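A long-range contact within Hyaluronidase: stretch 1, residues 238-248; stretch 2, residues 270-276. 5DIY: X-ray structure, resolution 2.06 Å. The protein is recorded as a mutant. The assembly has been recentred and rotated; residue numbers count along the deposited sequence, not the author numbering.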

# COMPACT_ATOMS: atom_id res chain seq x y z
N GLY C 238 0.15 -6.45 6.18
CA GLY C 238 -0.46 -7.76 5.98
C GLY C 238 0.18 -8.53 4.83
O GLY C 238 0.86 -7.94 3.99
N PRO C 239 -0.06 -9.86 4.77
CA PRO C 239 0.57 -10.65 3.73
C PRO C 239 0.07 -10.32 2.33
O PRO C 239 -1.09 -9.92 2.16
CB PRO C 239 0.20 -12.09 4.11
CG PRO C 239 -1.14 -11.94 4.75
CD PRO C 239 -1.05 -10.65 5.53
N TYR C 240 0.94 -10.49 1.35
CA TYR C 240 0.56 -10.55 -0.06
C TYR C 240 -0.56 -11.58 -0.21
O TYR C 240 -0.49 -12.67 0.38
CB TYR C 240 1.76 -10.95 -0.91
CG TYR C 240 1.63 -10.69 -2.39
CD1 TYR C 240 1.53 -9.39 -2.88
CD2 TYR C 240 1.64 -11.74 -3.31
CE1 TYR C 240 1.43 -9.14 -4.24
CE2 TYR C 240 1.54 -11.49 -4.67
CZ TYR C 240 1.43 -10.20 -5.13
OH TYR C 240 1.34 -9.99 -6.47
N ASP C 241 -1.62 -11.24 -0.94
CA ASP C 241 -2.80 -12.12 -1.00
C ASP C 241 -3.68 -11.88 -2.21
O ASP C 241 -3.61 -10.82 -2.84
CB ASP C 241 -3.64 -11.93 0.28
CG ASP C 241 -4.34 -13.21 0.73
OD1 ASP C 241 -4.39 -14.21 -0.02
OD2 ASP C 241 -4.88 -13.19 1.86
N HIS C 242 -4.50 -12.89 -2.51
CA HIS C 242 -5.55 -12.83 -3.52
C HIS C 242 -5.02 -12.70 -4.95
O HIS C 242 -5.69 -12.15 -5.82
CB HIS C 242 -6.56 -11.72 -3.20
CG HIS C 242 -7.05 -11.75 -1.79
ND1 HIS C 242 -7.24 -10.61 -1.04
CD2 HIS C 242 -7.37 -12.79 -0.99
CE1 HIS C 242 -7.67 -10.96 0.16
NE2 HIS C 242 -7.75 -12.28 0.22
N ARG C 243 -3.81 -13.22 -5.16
CA ARG C 243 -3.22 -13.30 -6.48
C ARG C 243 -3.28 -14.77 -6.86
O ARG C 243 -2.80 -15.62 -6.11
CB ARG C 243 -1.77 -12.79 -6.49
CG ARG C 243 -1.65 -11.29 -6.75
CD ARG C 243 -2.22 -10.47 -5.61
NE ARG C 243 -2.24 -9.03 -5.88
CZ ARG C 243 -3.18 -8.17 -5.46
NH1 ARG C 243 -4.24 -8.58 -4.75
NH2 ARG C 243 -3.09 -6.88 -5.77
N ASP C 244 -3.91 -15.06 -8.00
CA ASP C 244 -4.17 -16.45 -8.38
C ASP C 244 -2.87 -17.27 -8.43
O ASP C 244 -1.84 -16.74 -8.82
CB ASP C 244 -4.90 -16.53 -9.74
CG ASP C 244 -6.42 -16.52 -9.60
OD1 ASP C 244 -6.95 -16.20 -8.51
OD2 ASP C 244 -7.10 -16.84 -10.59
N PRO C 245 -2.92 -18.54 -7.99
CA PRO C 245 -1.72 -19.40 -8.05
C PRO C 245 -1.11 -19.61 -9.45
O PRO C 245 0.07 -19.95 -9.54
CB PRO C 245 -2.20 -20.74 -7.49
CG PRO C 245 -3.39 -20.42 -6.66
CD PRO C 245 -4.01 -19.18 -7.23
N GLU C 246 -1.90 -19.42 -10.50
CA GLU C 246 -1.46 -19.65 -11.88
C GLU C 246 -1.39 -18.37 -12.72
O GLU C 246 -1.43 -18.43 -13.95
CB GLU C 246 -2.39 -20.69 -12.53
CG GLU C 246 -2.61 -21.93 -11.67
CD GLU C 246 -3.35 -23.05 -12.38
OE1 GLU C 246 -3.19 -24.22 -11.95
OE2 GLU C 246 -4.10 -22.79 -13.35
N LEU C 247 -1.25 -17.20 -12.07
CA LEU C 247 -0.97 -15.94 -12.79
C LEU C 247 0.28 -16.01 -13.66
O LEU C 247 0.32 -15.39 -14.73
CB LEU C 247 -0.80 -14.76 -11.82
CG LEU C 247 -2.03 -14.05 -11.24
CD1 LEU C 247 -1.57 -12.96 -10.28
CD2 LEU C 247 -2.91 -13.46 -12.34
N HIS C 248 1.29 -16.76 -13.20
CA HIS C 248 2.56 -16.90 -13.93
C HIS C 248 2.38 -17.37 -15.39
O HIS C 248 3.17 -17.00 -16.25
CB HIS C 248 3.55 -17.81 -13.18
CG HIS C 248 3.09 -19.22 -13.01
ND1 HIS C 248 3.26 -20.18 -13.98
CD2 HIS C 248 2.50 -19.85 -11.96
CE1 HIS C 248 2.78 -21.33 -13.55
NE2 HIS C 248 2.32 -21.16 -12.33
N TYR C 270 8.47 -9.85 2.07
CA TYR C 270 8.88 -11.23 2.36
C TYR C 270 7.83 -12.22 1.86
O TYR C 270 8.16 -13.20 1.20
CB TYR C 270 9.12 -11.43 3.86
CG TYR C 270 9.69 -12.78 4.24
CD1 TYR C 270 8.88 -13.91 4.32
CD2 TYR C 270 11.06 -12.94 4.51
CE1 TYR C 270 9.39 -15.15 4.66
CE2 TYR C 270 11.58 -14.18 4.85
CZ TYR C 270 10.74 -15.28 4.93
OH TYR C 270 11.24 -16.52 5.27
N THR C 271 6.56 -11.95 2.16
CA THR C 271 5.46 -12.84 1.78
C THR C 271 5.24 -12.83 0.26
O THR C 271 4.97 -13.88 -0.34
CB THR C 271 4.15 -12.52 2.52
OG1 THR C 271 3.63 -11.23 2.13
CG2 THR C 271 4.36 -12.56 4.04
N PHE C 272 5.35 -11.65 -0.32
CA PHE C 272 5.33 -11.46 -1.77
C PHE C 272 6.39 -12.33 -2.45
O PHE C 272 6.08 -13.05 -3.40
CB PHE C 272 5.51 -9.96 -2.07
CG PHE C 272 5.82 -9.62 -3.50
CD1 PHE C 272 4.85 -9.77 -4.49
CD2 PHE C 272 7.06 -9.08 -3.85
CE1 PHE C 272 5.12 -9.42 -5.82
CE2 PHE C 272 7.34 -8.74 -5.17
CZ PHE C 272 6.36 -8.90 -6.16
N ALA C 273 7.62 -12.30 -1.94
CA ALA C 273 8.73 -13.12 -2.47
C ALA C 273 8.50 -14.63 -2.36
O ALA C 273 8.85 -15.38 -3.27
CB ALA C 273 10.04 -12.74 -1.78
N GLN C 274 7.92 -15.07 -1.24
CA GLN C 274 7.56 -16.48 -1.08
C GLN C 274 6.47 -16.90 -2.07
O GLN C 274 6.55 -18.00 -2.62
CB GLN C 274 7.13 -16.80 0.35
CG GLN C 274 8.30 -16.76 1.35
CD GLN C 274 8.09 -17.68 2.53
OE1 GLN C 274 8.96 -18.50 2.85
NE2 GLN C 274 6.96 -17.55 3.19
N TYR C 275 5.47 -16.04 -2.30
CA TYR C 275 4.44 -16.31 -3.31
C TYR C 275 5.08 -16.48 -4.69
O TYR C 275 4.77 -17.44 -5.39
CB TYR C 275 3.38 -15.19 -3.38
CG TYR C 275 2.53 -15.24 -4.64
CD1 TYR C 275 1.44 -16.11 -4.75
CD2 TYR C 275 2.86 -14.46 -5.75
CE1 TYR C 275 0.69 -16.18 -5.91
CE2 TYR C 275 2.11 -14.51 -6.92
CZ TYR C 275 1.03 -15.37 -7.00
OH TYR C 275 0.29 -15.41 -8.15
N LEU C 276 5.96 -15.56 -5.07
CA LEU C 276 6.63 -15.64 -6.37
C LEU C 276 7.46 -16.92 -6.51
O LEU C 276 7.49 -17.52 -7.58
CB LEU C 276 7.53 -14.43 -6.62
CG LEU C 276 6.88 -13.04 -6.69
CD1 LEU C 276 7.97 -11.98 -6.69
CD2 LEU C 276 5.95 -12.88 -7.88
O HOH W 1 1.30 -17.34 -10.29

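A loop without regular secondary structure can be fastened to a helix by a few well-placed polar contacts around an aromatic cluster, and this hyaluronidase contact, which buries 369 Å² in all, illustrates the principle. Two hydrogen bonds join the stretches, each pairing a backbone group of the loop with a side-chain hydroxyl of the helix. Near one end, Tyr240 N donates to Thr271 OG1 at 2.9 Å and 164°, almost straight. Threonine suits this place: its short side chain, with chi1 in p, points toward the loop where the backbones run close, the CA atoms of Pro239 and Thr271 lying 5.7 Å apart. Farther along, Tyr275 OH donates to Asp244 O at 2.6 Å; here the length of tyrosine carries the hydroxyl to the start of a type I turn. A water donates to Tyr275 OH and accepts from His248 N, extending this polar link along the loop.

Between these bonds lies the aromatic packing. The buried Tyr240 ring receives the edge of Phe272 on one face, with Tyr240 CE1 3.5 Å from Phe272 CD1, while its own edge meets Tyr275, Tyr240 CE2 lying 3.4 Å from Tyr275 CD2. Tyr275 thus serves twice, its ring packing obliquely against Tyr240 and its hydroxyl capturing a carbonyl.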